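PDB 3ELX: ileal bile acid-binding protein from Danio rerio, which binds bile acids such as cholate and probably carries them, and perhaps fatty acids, within the cytoplasm. Local coordinates for residues A[109-117]-A[126-134]. Residues are numbered along the deposited sequence; the frame is centred on the assembly and turned at random.
Sequences GGKLVETST and VLVRTSKKV
Glu114 and Arg129 form a salt bridge across two antiparallel strands, 111-117 and 126-133. Glu114 OE2 lies 2.8 Å from Arg129 NH1. The hydrogen bond in it is weak, with an angle of 129° at the hydrogen. The two side chains run side by side and point the same way, but the carboxylate and guanidinium planes are turned 76° apart. A bend at chi3 (36°) in Arg129 helps turn the guanidinium back toward the glutamate. A water hydrogen-bonds Glu114 OE2 and Leu112 O. The water oxygen lies 2.6 Å from Ser131 OG, in a hydrogen bond, and sits on one side of the Arg129 guanidinium, toward its rim.

The backbones hold this pair in register. Glu114 and Arg129 are a hydrogen-bonded pair, and Arg129 N reaches Glu114 O at 2.8 Å in a nearly straight bond. Leu112 with Ser131 and Ser116 with Leu127 bond in the same way.

On the face of Val113, Thr115, Val126 and Val128, the side chains meet through methyl groups. Val113 CG1 meets Val128 CG1 at 4.1 Å. Thr115 CG2 packs on Val126 CG1 at 3.6 Å.

The strands are the last hairpin of the fatty acid-binding protein barrel. Thr12 OG1 takes a hydrogen bond from Arg129 NH2, and Leu127 packs on Phe21 of helix 18-24. Glu114 lies near Gln55 and Ser116 near Tyr101, both seen to bind cholate in this protein.

A leucine in place of Glu114 would probably leave the Arg129 charge without its mate here and the water without one of its partners. The inward face thus carries a buried ion pair and ordered water beside the ligand sites, and Arg129 probably favours the ionised form of Glu114.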
ATOM      1  N   GLY A 109      -6.295   2.236  15.623  1.00 17.87           N
ATOM      2  CA  GLY A 109      -7.704   2.126  15.999  1.00 17.52           C
ATOM      3  C   GLY A 109      -8.371   0.908  15.386  1.00 17.50           C
ATOM      4  O   GLY A 109      -9.557   0.947  15.033  1.00 18.13           O
ATOM      5  N   GLY A 110      -7.600  -0.169  15.258  1.00 16.84           N
ATOM      6  CA  GLY A 110      -8.081  -1.427  14.708  1.00 15.80           C
ATOM      7  C   GLY A 110      -8.193  -1.461  13.193  1.00 15.18           C
ATOM      8  O   GLY A 110      -8.637  -2.465  12.633  1.00 14.99           O
ATOM      9  N   LYS A 111      -7.796  -0.369  12.540  1.00 14.31           N
ATOM     10  CA  LYS A 111      -7.886  -0.250  11.077  1.00 13.13           C
ATOM     11  C   LYS A 111      -6.497  -0.233  10.455  1.00 12.42           C
ATOM     12  O   LYS A 111      -5.543   0.211  11.086  1.00 12.07           O
ATOM     13  CB  LYS A 111      -8.601   1.035  10.667  1.00 13.01           C
ATOM     14  CG  LYS A 111      -9.846   1.366  11.464  1.00 15.08           C
ATOM     15  CD  LYS A 111     -11.053   0.719  10.879  1.00 17.33           C
ATOM     16  CE  LYS A 111     -12.273   1.198  11.639  1.00 18.66           C
ATOM     17  NZ  LYS A 111     -13.427   1.360  10.742  1.00 22.43           N
ATOM     18  N   LEU A 112      -6.402  -0.707   9.218  1.00 11.13           N
ATOM     19  CA  LEU A 112      -5.158  -0.637   8.448  1.00 10.97           C
ATOM     20  C   LEU A 112      -5.102   0.717   7.757  1.00 10.65           C
ATOM     21  O   LEU A 112      -5.944   1.015   6.913  1.00 10.48           O
ATOM     22  CB  LEU A 112      -5.108  -1.771   7.417  1.00 10.52           C
ATOM     23  CG  LEU A 112      -3.916  -1.814   6.455  1.00 11.70           C
ATOM     24  CD1 LEU A 112      -2.646  -2.092   7.200  1.00 14.18           C
ATOM     25  CD2 LEU A 112      -4.143  -2.854   5.358  1.00 11.89           C
ATOM     26  N   VAL A 113      -4.119   1.543   8.122  1.00 10.21           N
ATOM     27  CA  VAL A 113      -4.007   2.880   7.553  1.00 10.66           C
ATOM     28  C   VAL A 113      -2.745   2.983   6.717  1.00 10.73           C
ATOM     29  O   VAL A 113      -1.640   2.834   7.239  1.00 11.19           O
ATOM     30  CB  VAL A 113      -3.984   3.966   8.643  1.00 11.18           C
ATOM     31  CG1 VAL A 113      -3.948   5.343   7.994  1.00 11.98           C
ATOM     32  CG2 VAL A 113      -5.220   3.839   9.558  1.00 11.61           C
ATOM     33  N   GLU A 114      -2.930   3.243   5.427  1.00 10.29           N
ATOM     34  CA  GLU A 114      -1.842   3.236   4.455  1.00 11.00           C
ATOM     35  C   GLU A 114      -1.711   4.612   3.832  1.00 10.60           C
ATOM     36  O   GLU A 114      -2.662   5.119   3.242  1.00 11.06           O
ATOM     37  CB  GLU A 114      -2.111   2.196   3.377  1.00 11.74           C
ATOM     38  CG  GLU A 114      -2.151   0.784   3.913  1.00 13.59           C
ATOM     39  CD  GLU A 114      -2.479  -0.224   2.836  1.00 19.34           C
ATOM     40  OE1 GLU A 114      -1.550  -0.645   2.114  1.00 20.71           O
ATOM     41  OE2 GLU A 114      -3.666  -0.590   2.713  1.00 20.71           O
ATOM     42  N   THR A 115      -0.538   5.223   3.987  1.00 10.21           N
ATOM     43  CA  THR A 115      -0.318   6.581   3.492  1.00 10.20           C
ATOM     44  C   THR A 115       0.762   6.563   2.409  1.00 10.28           C
ATOM     45  O   THR A 115       1.899   6.140   2.671  1.00 10.66           O
ATOM     46  CB  THR A 115       0.109   7.515   4.637  1.00 10.33           C
ATOM     47  OG1 THR A 115      -0.868   7.502   5.685  1.00 11.60           O
ATOM     48  CG2 THR A 115       0.314   8.953   4.131  1.00 11.34           C
ATOM     49  N   SER A 116       0.411   7.031   1.211  1.00  9.38           N
ATOM     50  CA  SER A 116       1.360   7.131   0.102  1.00  9.79           C
ATOM     51  C   SER A 116       1.665   8.610  -0.133  1.00  9.71           C
ATOM     52  O   SER A 116       0.755   9.420  -0.317  1.00  9.81           O
ATOM     53  CB  SER A 116       0.785   6.501  -1.172  1.00 10.38           C
ATOM     54  OG  SER A 116       0.256   5.203  -0.946  1.00 11.84           O
ATOM     55  N   THR A 117       2.948   8.957  -0.126  1.00  9.58           N
ATOM     56  CA  THR A 117       3.365  10.351  -0.204  1.00 10.21           C
ATOM     57  C   THR A 117       4.252  10.534  -1.424  1.00 10.79           C
ATOM     58  O   THR A 117       5.317   9.927  -1.529  1.00 10.53           O
ATOM     59  CB  THR A 117       4.118  10.737   1.072  1.00  9.91           C
ATOM     60  OG1 THR A 117       3.260  10.489   2.194  1.00 10.97           O
ATOM     61  CG2 THR A 117       4.541  12.210   1.046  1.00 11.25           C
ATOM     62  N   VAL A 126      -0.737  13.310  -1.325  1.00 11.30           N
ATOM     63  CA  VAL A 126      -0.812  12.261  -0.317  1.00 10.96           C
ATOM     64  C   VAL A 126      -2.118  11.481  -0.457  1.00 10.77           C
ATOM     65  O   VAL A 126      -3.215  12.065  -0.450  1.00 10.40           O
ATOM     66  CB  VAL A 126      -0.725  12.835   1.112  1.00 10.50           C
ATOM     67  CG1 VAL A 126      -0.776  11.713   2.143  1.00 11.86           C
ATOM     68  CG2 VAL A 126       0.551  13.653   1.294  1.00 12.04           C
ATOM     69  N   LEU A 127      -1.986  10.170  -0.607  1.00 10.68           N
ATOM     70  CA  LEU A 127      -3.120   9.259  -0.586  1.00 11.43           C
ATOM     71  C   LEU A 127      -3.166   8.567   0.775  1.00 11.40           C
ATOM     72  O   LEU A 127      -2.180   7.967   1.206  1.00 11.66           O
ATOM     73  CB  LEU A 127      -2.987   8.217  -1.695  1.00 11.46           C
ATOM     74  CG  LEU A 127      -3.883   6.980  -1.644  1.00 12.61           C
ATOM     75  CD1 LEU A 127      -5.363   7.341  -1.757  1.00 13.53           C
ATOM     76  CD2 LEU A 127      -3.471   6.001  -2.749  1.00 13.52           C
ATOM     77  N   VAL A 128      -4.304   8.677   1.453  1.00 11.22           N
ATOM     78  CA  VAL A 128      -4.518   7.953   2.700  1.00 11.94           C
ATOM     79  C   VAL A 128      -5.663   6.969   2.516  1.00 12.02           C
ATOM     80  O   VAL A 128      -6.788   7.366   2.232  1.00 11.68           O
ATOM     81  CB  VAL A 128      -4.862   8.892   3.883  1.00 12.10           C
ATOM     82  CG1 VAL A 128      -4.990   8.086   5.175  1.00 13.81           C
ATOM     83  CG2 VAL A 128      -3.822  10.006   4.043  1.00 13.23           C
ATOM     84  N   ARG A 129      -5.359   5.684   2.670  1.00 11.79           N
ATOM     85  CA  ARG A 129      -6.371   4.630   2.574  1.00 13.25           C
ATOM     86  C   ARG A 129      -6.556   3.987   3.933  1.00 12.46           C
ATOM     87  O   ARG A 129      -5.582   3.643   4.592  1.00 12.39           O
ATOM     88  CB  ARG A 129      -5.934   3.562   1.571  1.00 13.46           C
ATOM     89  CG  ARG A 129      -5.873   4.027   0.118  1.00 16.37           C
ATOM     90  CD  ARG A 129      -5.633   2.858  -0.862  1.00 18.07           C
ATOM     91  NE  ARG A 129      -6.307   1.641  -0.422  1.00 22.56           N
ATOM     92  CZ  ARG A 129      -5.698   0.604   0.148  1.00 24.45           C
ATOM     93  NH1 ARG A 129      -4.385   0.604   0.328  1.00 27.45           N
ATOM     94  NH2 ARG A 129      -6.407  -0.445   0.532  1.00 26.19           N
ATOM     95  N   THR A 130      -7.808   3.823   4.354  1.00 11.01           N
ATOM     96  CA  THR A 130      -8.107   3.193   5.629  1.00 11.32           C
ATOM     97  C   THR A 130      -8.969   1.975   5.331  1.00 11.01           C
ATOM     98  O   THR A 130     -10.000   2.104   4.681  1.00 11.54           O
ATOM     99  CB  THR A 130      -8.872   4.154   6.556  1.00 11.38           C
ATOM    100  OG1 THR A 130      -8.063   5.313   6.801  1.00 12.36           O
ATOM    101  CG2 THR A 130      -9.203   3.470   7.882  1.00 12.76           C
ATOM    102  N   SER A 131      -8.529   0.809   5.802  1.00  9.97           N
ATOM    103  CA  SER A 131      -9.225  -0.456   5.543  1.00  9.75           C
ATOM    104  C   SER A 131      -9.679  -1.098   6.836  1.00  9.98           C
ATOM    105  O   SER A 131      -8.985  -1.012   7.855  1.00  9.62           O
ATOM    106  CB  SER A 131      -8.288  -1.433   4.805  1.00 10.15           C
ATOM    107  OG  SER A 131      -7.832  -0.919   3.562  1.00 10.71           O
ATOM    108  N   LYS A 132     -10.848  -1.735   6.786  1.00  9.49           N
ATOM    109  CA  LYS A 132     -11.385  -2.487   7.915  1.00 10.17           C
ATOM    110  C   LYS A 132     -11.178  -3.979   7.698  1.00  9.88           C
ATOM    111  O   LYS A 132     -11.090  -4.452   6.562  1.00  9.76           O
ATOM    112  CB  LYS A 132     -12.876  -2.176   8.112  1.00 10.20           C
ATOM    113  CG  LYS A 132     -13.768  -2.578   6.944  1.00 12.32           C
ATOM    114  CD  LYS A 132     -15.240  -2.311   7.238  1.00 12.49           C
ATOM    115  CE  LYS A 132     -16.096  -2.815   6.078  1.00 15.54           C
ATOM    116  NZ  LYS A 132     -17.531  -2.412   6.197  1.00 17.50           N
ATOM    117  N   LYS A 133     -11.104  -4.725   8.791  1.00  9.64           N
ATOM    118  CA  LYS A 133     -11.010  -6.175   8.708  1.00 10.05           C
ATOM    119  C   LYS A 133     -12.322  -6.730   8.182  1.00  9.77           C
ATOM    120  O   LYS A 133     -13.401  -6.365   8.667  1.00 10.09           O
ATOM    121  CB  LYS A 133     -10.714  -6.732  10.093  1.00 10.57           C
ATOM    122  CG  LYS A 133     -10.378  -8.197  10.118  1.00 14.93           C
ATOM    123  CD  LYS A 133      -9.922  -8.613  11.512  1.00 18.64           C
ATOM    124  CE  LYS A 133      -8.703  -7.832  11.971  1.00 21.63           C
ATOM    125  NZ  LYS A 133      -7.457  -8.369  11.382  1.00 22.62           N
ATOM    126  N   VAL A 134     -12.243  -7.608   7.183  1.00  9.50           N
ATOM    127  CA  VAL A 134     -13.477  -8.176   6.611  1.00  9.95           C
ATOM    128  C   VAL A 134     -13.586  -9.676   6.822  1.00 10.72           C
ATOM    129  O   VAL A 134     -14.569 -10.286   6.436  1.00 10.00           O
ATOM    130  CB  VAL A 134     -13.672  -7.822   5.116  1.00 10.36           C
ATOM    131  CG1 VAL A 134     -13.957  -6.317   4.957  1.00 10.60           C
ATOM    132  CG2 VAL A 134     -12.463  -8.259   4.289  1.00 10.04           C
TER
HETATM  133  O   HOH W   1     -11.040  -3.231  11.263  1.00 16.91           O
HETATM  134  O   HOH W   2      -5.715   0.558   3.981  1.00 11.98           O